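Local structure of arginase (2EF5) at residues A[266-270]-A[271-275]; A[169-172]-A[173-176]; A[97-100]-A[101-104]; A[196-199]-A[200-204]. The protein probably catalyses the hydrolysis of L-arginine to L-ornithine and urea, the arginase step of the urea cycle, using two manganese ions per subunit. All blocks are in the same frame, centred on the assembly; numbering follows the deposited sequence.

Contact 1: residues A[266-270]-A[271-275]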
loop_
_atom_site.group_PDB
_atom_site.type_symbol
_atom_site.label_atom_id
_atom_site.label_comp_id
_atom_site.label_asym_id
_atom_site.label_seq_id
_atom_site.Cartn_x
_atom_site.Cartn_y
_atom_site.Cartn_z
ATOM N N ILE A 266 -40.513 -0.622 -22.483
ATOM C CA ILE A 266 -40.859 0.783 -22.667
ATOM C C ILE A 266 -39.620 1.658 -22.884
ATOM O O ILE A 266 -39.702 2.738 -23.471
ATOM C CB ILE A 266 -41.675 1.291 -21.442
ATOM C CG1 ILE A 266 -43.157 1.293 -21.788
ATOM C CG2 ILE A 266 -41.224 2.685 -21.014
ATOM C CD1 ILE A 266 -43.629 0.026 -22.440
ATOM N N LEU A 267 -38.473 1.183 -22.417
ATOM C CA LEU A 267 -37.234 1.928 -22.558
ATOM C C LEU A 267 -36.328 1.219 -23.552
ATOM O O LEU A 267 -35.241 1.695 -23.863
ATOM C CB LEU A 267 -36.532 2.036 -21.197
ATOM C CG LEU A 267 -37.319 2.725 -20.075
ATOM C CD1 LEU A 267 -36.625 2.509 -18.732
ATOM C CD2 LEU A 267 -37.455 4.210 -20.391
ATOM N N ASP A 268 -36.802 0.092 -24.070
ATOM C CA ASP A 268 -36.019 -0.717 -24.995
ATOM C C ASP A 268 -36.108 -0.271 -26.445
ATOM O O ASP A 268 -36.890 0.611 -26.802
ATOM C CB ASP A 268 -36.459 -2.182 -24.892
ATOM C CG ASP A 268 -35.378 -3.159 -25.332
ATOM O OD1 ASP A 268 -34.263 -2.728 -25.703
ATOM O OD2 ASP A 268 -35.649 -4.378 -25.303
ATOM N N GLU A 269 -35.285 -0.894 -27.277
ATOM C CA GLU A 269 -35.261 -0.606 -28.700
ATOM C C GLU A 269 -35.450 -1.915 -29.466
ATOM O O GLU A 269 -34.574 -2.790 -29.470
ATOM C CB GLU A 269 -33.931 0.050 -29.080
ATOM C CG GLU A 269 -33.539 1.173 -28.124
ATOM C CD GLU A 269 -32.301 1.932 -28.560
ATOM O OE1 GLU A 269 -31.359 1.294 -29.072
ATOM O OE2 GLU A 269 -32.264 3.168 -28.372
ATOM N N ARG A 270 -36.609 -2.059 -30.093
ATOM C CA ARG A 270 -36.905 -3.254 -30.875
ATOM C C ARG A 270 -36.770 -4.533 -30.050
ATOM O O ARG A 270 -36.360 -5.576 -30.566
ATOM C CB ARG A 270 -35.963 -3.334 -32.072
ATOM C CG ARG A 270 -35.915 -2.079 -32.912
ATOM C CD ARG A 270 -37.178 -1.915 -33.721
ATOM N NE ARG A 270 -37.017 -0.905 -34.761
ATOM C CZ ARG A 270 -37.905 -0.681 -35.721
ATOM N NH1 ARG A 270 -39.021 -1.397 -35.771
ATOM N NH2 ARG A 270 -37.673 0.256 -36.632
ATOM N N ASN A 271 -37.092 -4.447 -28.765
ATOM C CA ASN A 271 -37.033 -5.610 -27.887
ATOM C C ASN A 271 -35.655 -6.268 -27.830
ATOM O O ASN A 271 -35.549 -7.424 -27.434
ATOM C CB ASN A 271 -38.065 -6.649 -28.365
ATOM C CG ASN A 271 -38.552 -7.541 -27.245
ATOM O OD1 ASN A 271 -38.770 -7.074 -26.132
ATOM N ND2 ASN A 271 -38.747 -8.829 -27.539
ATOM N N ARG A 272 -34.601 -5.546 -28.203
ATOM C CA ARG A 272 -33.271 -6.153 -28.221
ATOM C C ARG A 272 -32.722 -6.565 -26.868
ATOM O O ARG A 272 -31.881 -7.466 -26.786
ATOM C CB ARG A 272 -32.269 -5.248 -28.945
ATOM C CG ARG A 272 -31.923 -3.953 -28.245
ATOM C CD ARG A 272 -31.025 -3.123 -29.163
ATOM N NE ARG A 272 -30.401 -1.993 -28.481
ATOM C CZ ARG A 272 -29.549 -1.154 -29.058
ATOM N NH1 ARG A 272 -29.220 -1.313 -30.333
ATOM N NH2 ARG A 272 -29.029 -0.154 -28.362
ATOM N N THR A 273 -33.196 -5.930 -25.804
ATOM C CA THR A 273 -32.725 -6.284 -24.474
ATOM C C THR A 273 -33.306 -7.635 -24.085
ATOM O O THR A 273 -32.613 -8.491 -23.531
ATOM C CB THR A 273 -33.126 -5.224 -23.440
ATOM O OG1 THR A 273 -32.545 -3.969 -23.811
ATOM C CG2 THR A 273 -32.623 -5.618 -22.050
ATOM N N ALA A 274 -34.579 -7.835 -24.391
ATOM C CA ALA A 274 -35.228 -9.105 -24.086
ATOM C C ALA A 274 -34.576 -10.207 -24.933
ATOM O O ALA A 274 -34.350 -11.320 -24.449
ATOM C CB ALA A 274 -36.722 -9.023 -24.391
ATOM N N GLU A 275 -34.276 -9.899 -26.194
ATOM C CA GLU A 275 -33.647 -10.885 -27.069
ATOM C C GLU A 275 -32.262 -11.222 -26.525
ATOM O O GLU A 275 -31.820 -12.369 -26.611
ATOM C CB GLU A 275 -33.548 -10.354 -28.508
ATOM C CG GLU A 275 -34.912 -9.968 -29.089
ATOM C CD GLU A 275 -34.840 -9.397 -30.493
ATOM O OE1 GLU A 275 -33.784 -8.837 -30.865
ATOM O OE2 GLU A 275 -35.854 -9.494 -31.221
HETATM O O HOH W 1 -34.215 -6.402 -32.024
#
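R272 N donates to E269 O over 3.0 Å, closing a type I' beta turn whose central residues, R270 and N271, both have positive phi. In the arginase alpha/beta fold this turn ends the loop after strand 255-261 and leads directly into helix 272-284. Although N271 holds the N-cap position, its side chain makes no capping bond; ND2 instead binds A25 O, tying the turn to helix 22-28. The first helical turn is gripped by D268, five residues before T273. Its CG stands anti to the backbone N (chi1 -156°), which sends the carboxylate toward T273. T273 N reaches D268 OD2 at 2.9 Å on the syn lone pair, while T273 OG1 donates to D268 OD1 at 2.8 Å from above the carboxylate plane. Two donors of one residue thus fix the rotation of the carboxylate, and the amino end of the helix would probably favour its charged form. T273 OG1 is also bonded to G228 N, and P227 packs on D268, R272 and T273. On the outer side, E269 and R272 run side by side. E269 OE1 lies 2.8 Å from R272 NH2, over a face of the guanidinium, with the two planes 51° apart. Because OE1 lies well out of the guanidinium plane, no N-H is aimed at it and the salt bridge rests on charge alone. R272 CG rests 3.1 Å from E269 O, so the backbone carbonyl and the carboxylate of E269 both border the arginine. Finally, one water donates to R270 O at 2.7 Å and to E275 OE1 at 2.7 Å.

Contact 2: residues A[169-172]-A[173-176]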
loop_
_atom_site.group_PDB
_atom_site.type_symbol
_atom_site.label_atom_id
_atom_site.label_comp_id
_atom_site.label_asym_id
_atom_site.label_seq_id
_atom_site.Cartn_x
_atom_site.Cartn_y
_atom_site.Cartn_z
ATOM N N SER A 169 -22.245 0.004 -9.389
ATOM C CA SER A 169 -22.943 1.075 -8.686
ATOM C C SER A 169 -23.439 0.583 -7.332
ATOM O O SER A 169 -24.282 -0.315 -7.260
ATOM C CB SER A 169 -24.121 1.580 -9.526
ATOM O OG SER A 169 -24.779 2.657 -8.877
ATOM N N LEU A 170 -22.909 1.182 -6.265
ATOM C CA LEU A 170 -23.258 0.806 -4.895
ATOM C C LEU A 170 -23.524 2.005 -3.990
ATOM O O LEU A 170 -22.938 3.077 -4.168
ATOM C CB LEU A 170 -22.123 -0.005 -4.268
ATOM C CG LEU A 170 -21.732 -1.338 -4.898
ATOM C CD1 LEU A 170 -20.420 -1.817 -4.300
ATOM C CD2 LEU A 170 -22.839 -2.349 -4.672
ATOM N N ASP A 171 -24.409 1.814 -3.018
ATOM C CA ASP A 171 -24.713 2.863 -2.054
ATOM C C ASP A 171 -23.739 2.680 -0.887
ATOM O O ASP A 171 -23.273 1.569 -0.628
ATOM C CB ASP A 171 -26.162 2.748 -1.561
ATOM C CG ASP A 171 -27.178 2.984 -2.665
ATOM O OD1 ASP A 171 -27.059 4.016 -3.359
ATOM O OD2 ASP A 171 -28.097 2.147 -2.836
ATOM N N PRO A 172 -23.413 3.766 -0.171
ATOM C CA PRO A 172 -22.484 3.675 0.964
ATOM C C PRO A 172 -22.861 2.575 1.962
ATOM O O PRO A 172 -22.010 1.795 2.393
ATOM C CB PRO A 172 -22.557 5.071 1.579
ATOM C CG PRO A 172 -22.831 5.945 0.391
ATOM C CD PRO A 172 -23.887 5.150 -0.353
ATOM N N GLY A 173 -24.139 2.514 2.323
ATOM C CA GLY A 173 -24.589 1.507 3.264
ATOM C C GLY A 173 -24.409 0.100 2.726
ATOM O O GLY A 173 -24.065 -0.819 3.472
ATOM N N GLU A 174 -24.646 -0.077 1.431
ATOM C CA GLU A 174 -24.496 -1.390 0.808
ATOM C C GLU A 174 -23.075 -1.899 0.948
ATOM O O GLU A 174 -22.848 -3.071 1.256
ATOM C CB GLU A 174 -24.831 -1.333 -0.678
ATOM C CG GLU A 174 -26.287 -1.491 -1.009
ATOM C CD GLU A 174 -26.505 -1.614 -2.505
ATOM O OE1 GLU A 174 -26.111 -0.684 -3.238
ATOM O OE2 GLU A 174 -27.066 -2.641 -2.939
ATOM N N LYS A 175 -22.117 -1.015 0.693
ATOM C CA LYS A 175 -20.713 -1.381 0.797
ATOM C C LYS A 175 -20.426 -1.948 2.182
ATOM O O LYS A 175 -19.799 -3.004 2.311
ATOM C CB LYS A 175 -19.833 -0.161 0.517
ATOM C CG LYS A 175 -20.102 0.467 -0.844
ATOM C CD LYS A 175 -19.111 1.570 -1.169
ATOM C CE LYS A 175 -19.463 2.255 -2.478
ATOM N NZ LYS A 175 -18.489 3.320 -2.837
ATOM N N ARG A 176 -20.898 -1.254 3.217
ATOM C CA ARG A 176 -20.700 -1.706 4.591
ATOM C C ARG A 176 -21.285 -3.098 4.823
ATOM O O ARG A 176 -20.599 -3.993 5.321
ATOM C CB ARG A 176 -21.340 -0.729 5.589
ATOM C CG ARG A 176 -20.500 0.494 5.922
ATOM C CD ARG A 176 -21.042 1.260 7.142
ATOM N NE ARG A 176 -22.369 1.831 6.920
ATOM C CZ ARG A 176 -23.516 1.252 7.272
ATOM N NH1 ARG A 176 -23.515 0.072 7.878
ATOM N NH2 ARG A 176 -24.666 1.858 7.013
HETATM O O HOH W 2 -26.193 -1.486 -5.731
#
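E174 OE1 is gripped from two directions: D171 N donates to it at 3.0 Å through the anti lone pair, and a water donates to it at 2.6 Å. The same water gives its second hydrogen to S169 O at 2.7 Å, so the glutamate holds the loop at one point directly and at a second through water. D171 is the N-cap residue, yet its side chain makes no capping bond; only the return half of a capping box is present. D171 OD2 instead lies 3.5 Å from E174 OE1, a like-charge approach that the donors around OE1 would partly offset. E174 OE2 binds F123 N, beside the manganese ligand D122. With E174 cut back to an alanine, D171 N and F123 N would probably lose their acceptor, and the loop before the helix would be freer to shift. K175 N donates to D171 O at 3.1 Å, nearly along the C=O axis. The extended K175 chain lays CE 3.9 Å from L170 CB, and its NZ forms a salt bridge with the terminal carboxylate of F290 of a second subunit. The segment carries the chain from strand 162-167 into helix 172-181, with S169 and L170 packed on the H120-A121 loop and L170 also touching I289 of that second subunit.

Contact 3: residues A[97-100]-A[101-104]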
loop_
_atom_site.group_PDB
_atom_site.type_symbol
_atom_site.label_atom_id
_atom_site.label_comp_id
_atom_site.label_asym_id
_atom_site.label_seq_id
_atom_site.Cartn_x
_atom_site.Cartn_y
_atom_site.Cartn_z
ATOM N N SER A 97 -37.105 -7.824 -7.173
ATOM C CA SER A 97 -37.668 -8.200 -5.877
ATOM C C SER A 97 -38.196 -9.626 -5.930
ATOM O O SER A 97 -38.200 -10.323 -4.923
ATOM C CB SER A 97 -38.823 -7.268 -5.500
ATOM O OG SER A 97 -38.390 -5.928 -5.361
ATOM N N LEU A 98 -38.643 -10.052 -7.109
ATOM C CA LEU A 98 -39.180 -11.401 -7.285
ATOM C C LEU A 98 -38.184 -12.482 -6.883
ATOM O O LEU A 98 -38.577 -13.604 -6.555
ATOM C CB LEU A 98 -39.613 -11.616 -8.742
ATOM C CG LEU A 98 -38.516 -11.644 -9.814
ATOM C CD1 LEU A 98 -37.803 -12.991 -9.821
ATOM C CD2 LEU A 98 -39.152 -11.399 -11.174
ATOM N N SER A 99 -36.896 -12.149 -6.901
ATOM C CA SER A 99 -35.875 -13.127 -6.540
ATOM C C SER A 99 -35.970 -13.617 -5.100
ATOM O O SER A 99 -35.463 -14.693 -4.788
ATOM C CB SER A 99 -34.472 -12.569 -6.809
ATOM O OG SER A 99 -34.229 -12.491 -8.212
ATOM N N MET A 100 -36.610 -12.844 -4.225
ATOM C CA MET A 100 -36.752 -13.277 -2.841
ATOM C C MET A 100 -37.562 -14.565 -2.856
ATOM O O MET A 100 -37.294 -15.493 -2.097
ATOM C CB MET A 100 -37.477 -12.216 -2.007
ATOM C CG MET A 100 -36.721 -10.907 -1.852
ATOM S SD MET A 100 -37.574 -9.724 -0.774
ATOM C CE MET A 100 -38.977 -9.300 -1.773
ATOM N N GLY A 101 -38.555 -14.610 -3.734
ATOM C CA GLY A 101 -39.389 -15.792 -3.847
ATOM C C GLY A 101 -38.800 -16.865 -4.747
ATOM O O GLY A 101 -38.922 -18.056 -4.454
ATOM N N SER A 102 -38.149 -16.462 -5.839
ATOM C CA SER A 102 -37.586 -17.446 -6.759
ATOM C C SER A 102 -36.440 -18.239 -6.150
ATOM O O SER A 102 -36.414 -19.469 -6.258
ATOM C CB SER A 102 -37.130 -16.787 -8.070
ATOM O OG SER A 102 -36.007 -15.952 -7.878
ATOM N N VAL A 103 -35.502 -17.555 -5.499
ATOM C CA VAL A 103 -34.366 -18.238 -4.892
ATOM C C VAL A 103 -34.812 -19.137 -3.746
ATOM O O VAL A 103 -34.429 -20.303 -3.688
ATOM C CB VAL A 103 -33.305 -17.232 -4.375
ATOM C CG1 VAL A 103 -32.155 -17.980 -3.704
ATOM C CG2 VAL A 103 -32.768 -16.405 -5.542
ATOM N N ALA A 104 -35.632 -18.595 -2.847
ATOM C CA ALA A 104 -36.135 -19.357 -1.708
ATOM C C ALA A 104 -36.929 -20.568 -2.185
ATOM O O ALA A 104 -36.824 -21.654 -1.619
ATOM C CB ALA A 104 -37.014 -18.470 -0.829
#
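S99 and S102, one helical turn apart, set their hydroxyls on the same side of helix 99-107, with the two OG atoms of S99 and S102 3.9 Å from each other. They do not pair: each is directed at D259 on strand 255-261, S99 OG bonding OD2 and S102 OG bonding OD1, so that the carboxylate is held at both oxygens. The torsions explain the convergence. S102 OG sits between its own backbone N and carbonyl carbon (chi1 69°), which folds it back along the helix to 3.1 Å from S99 CA. S99 OG, by contrast, lies anti to its carbonyl carbon (chi1 -71°) and also bonds S215 OG on strand 212-217. L98 touches the second serine through CD1, 4.0 Å from S102 OG. V103 is turned so that CG2 meets the S99 carbonyl, 3.3 Å from S99 O, and it packs on L142 of helix 138-142 and H213 of strand 212-217. M100 faces another way, onto I69, P138 and V141. In the backbone, L98 O accepts both S102 N, at 3.0 Å and in the carbonyl plane, and G101 N, at 3.0 Å from well above that plane; V103 N reaches S99 O at 2.9 Å. H96, a manganese ligand, precedes the segment, and its side chain is about 3 Å from that of S99. Chemically, then, two serine hydroxyls each bond one oxygen of a carboxylate within a buried setting, which would probably stabilise its negative charge and pin this part of the helix to the central sheet close to the metal site.

Contact 4: residues A[196-199]-A[200-204]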
loop_
_atom_site.group_PDB
_atom_site.type_symbol
_atom_site.label_atom_id
_atom_site.label_comp_id
_atom_site.label_asym_id
_atom_site.label_seq_id
_atom_site.Cartn_x
_atom_site.Cartn_y
_atom_site.Cartn_z
ATOM N N VAL A 196 -13.442 -12.070 -17.635
ATOM C CA VAL A 196 -14.552 -12.950 -17.280
ATOM C C VAL A 196 -14.165 -14.422 -17.136
ATOM O O VAL A 196 -14.688 -15.120 -16.270
ATOM C CB VAL A 196 -15.706 -12.836 -18.313
ATOM C CG1 VAL A 196 -16.779 -13.880 -18.031
ATOM C CG2 VAL A 196 -16.303 -11.447 -18.262
ATOM N N ALA A 197 -13.260 -14.900 -17.981
ATOM C CA ALA A 197 -12.859 -16.298 -17.916
ATOM C C ALA A 197 -12.375 -16.682 -16.512
ATOM O O ALA A 197 -12.849 -17.653 -15.915
ATOM C CB ALA A 197 -11.770 -16.572 -18.946
ATOM N N ARG A 198 -11.429 -15.911 -15.990
ATOM C CA ARG A 198 -10.891 -16.172 -14.666
ATOM C C ARG A 198 -11.956 -15.974 -13.586
ATOM O O ARG A 198 -12.057 -16.770 -12.653
ATOM C CB ARG A 198 -9.691 -15.264 -14.402
ATOM C CG ARG A 198 -9.063 -15.475 -13.040
ATOM C CD ARG A 198 -7.777 -14.684 -12.893
ATOM N NE ARG A 198 -7.178 -14.894 -11.579
ATOM C CZ ARG A 198 -6.056 -14.316 -11.163
ATOM N NH1 ARG A 198 -5.395 -13.487 -11.957
ATOM N NH2 ARG A 198 -5.598 -14.565 -9.943
ATOM N N ILE A 199 -12.759 -14.922 -13.708
ATOM C CA ILE A 199 -13.810 -14.679 -12.718
ATOM C C ILE A 199 -14.816 -15.816 -12.673
ATOM O O ILE A 199 -15.234 -16.230 -11.593
ATOM C CB ILE A 199 -14.549 -13.365 -12.998
ATOM C CG1 ILE A 199 -13.617 -12.190 -12.708
ATOM C CG2 ILE A 199 -15.802 -13.267 -12.137
ATOM C CD1 ILE A 199 -14.198 -10.857 -13.069
ATOM N N ALA A 200 -15.207 -16.326 -13.838
ATOM C CA ALA A 200 -16.156 -17.435 -13.901
ATOM C C ALA A 200 -15.581 -18.655 -13.186
ATOM O O ALA A 200 -16.294 -19.369 -12.483
ATOM C CB ALA A 200 -16.471 -17.780 -15.352
ATOM N N GLU A 201 -14.285 -18.889 -13.374
ATOM C CA GLU A 201 -13.601 -20.017 -12.744
ATOM C C GLU A 201 -13.607 -19.822 -11.232
ATOM O O GLU A 201 -13.879 -20.751 -10.476
ATOM C CB GLU A 201 -12.152 -20.111 -13.242
ATOM C CG GLU A 201 -12.005 -20.190 -14.759
ATOM C CD GLU A 201 -12.285 -21.573 -15.325
ATOM O OE1 GLU A 201 -13.276 -22.214 -14.906
ATOM O OE2 GLU A 201 -11.514 -22.014 -16.206
ATOM N N GLU A 202 -13.304 -18.605 -10.796
ATOM C CA GLU A 202 -13.283 -18.292 -9.372
ATOM C C GLU A 202 -14.665 -18.399 -8.730
ATOM O O GLU A 202 -14.792 -18.792 -7.570
ATOM C CB GLU A 202 -12.695 -16.897 -9.153
ATOM C CG GLU A 202 -11.177 -16.868 -9.258
ATOM C CD GLU A 202 -10.595 -15.493 -9.007
ATOM O OE1 GLU A 202 -11.250 -14.684 -8.315
ATOM O OE2 GLU A 202 -9.472 -15.223 -9.486
ATOM N N VAL A 203 -15.700 -18.044 -9.480
ATOM C CA VAL A 203 -17.061 -18.138 -8.973
ATOM C C VAL A 203 -17.376 -19.608 -8.683
ATOM O O VAL A 203 -17.860 -19.953 -7.602
ATOM C CB VAL A 203 -18.092 -17.588 -10.011
ATOM C CG1 VAL A 203 -19.500 -18.012 -9.645
ATOM C CG2 VAL A 203 -18.011 -16.074 -10.070
ATOM N N LEU A 204 -17.100 -20.475 -9.653
ATOM C CA LEU A 204 -17.371 -21.898 -9.491
ATOM C C LEU A 204 -16.585 -22.519 -8.336
ATOM O O LEU A 204 -17.083 -23.423 -7.656
ATOM C CB LEU A 204 -17.049 -22.641 -10.788
ATOM C CG LEU A 204 -17.972 -22.344 -11.972
ATOM C CD1 LEU A 204 -17.455 -23.054 -13.210
ATOM C CD2 LEU A 204 -19.387 -22.793 -11.641
HETATM O O HOH W 3 -7.882 -17.151 -10.359
#
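R198 and E202, one turn apart on the same helix, form a salt bridge in which R198 NE donates weakly to E202 OE2 at 3.1 Å. The bond is bent, 132° at the hydrogen, and the guanidinium and carboxylate planes stand 78° apart. A water closes the pair from beside it, accepting from R198 NE at 2.7 Å and donating to E202 OE2 at 2.6 Å. With CG anti to the backbone N (chi1 -180°) and the chain extended, R198 brings NE to the E202 carboxylate. The other oxygen, E202 OE1, bonds Y186 OH on strand 184-187. Replacing E202 by a glutamine would probably leave R198 without its opposite charge and weaken the hold on the water between them. Round toward the protein interior, I199 CG2 meets V203 CG2 at 4.1 Å. In the next shell, Y186 packs on both, V191 and L194 cover I199, and V163 and V165 lie against V203. V196 and A200 meet helix 239-252. Beneath all this run the regular i to i+4 helical hydrogen bonds, with A200 N on V196 O at 2.8 Å and V203 N on I199 O at 2.8 Å. A charged outer face and an apolar inner one mark helix 196-206 as an amphipathic helix packed against the parallel sheet of the arginase alpha/beta fold.

Contact 3 is the core member, its centre about 9 Å from that of the chain, whereas contacts 1, 2 and 4 lie 18 to 19 Å out and are partly buried. None touches another, and each belongs to a different helix. Contacts 1 and 2 both stand where a loop enters a helix, and in both an acidic side chain binds a main-chain N-H across the junction, from before the helix in contact 1 and from within it in contact 2. Contact 3 replaces such charges by hydroxyls bonded to the aspartate D259 of the central sheet, not far from the metal site. Contact 4, across the chain's centre from it and away from annotated sites, pairs a surface salt bridge joined also through a water with aliphatic packing.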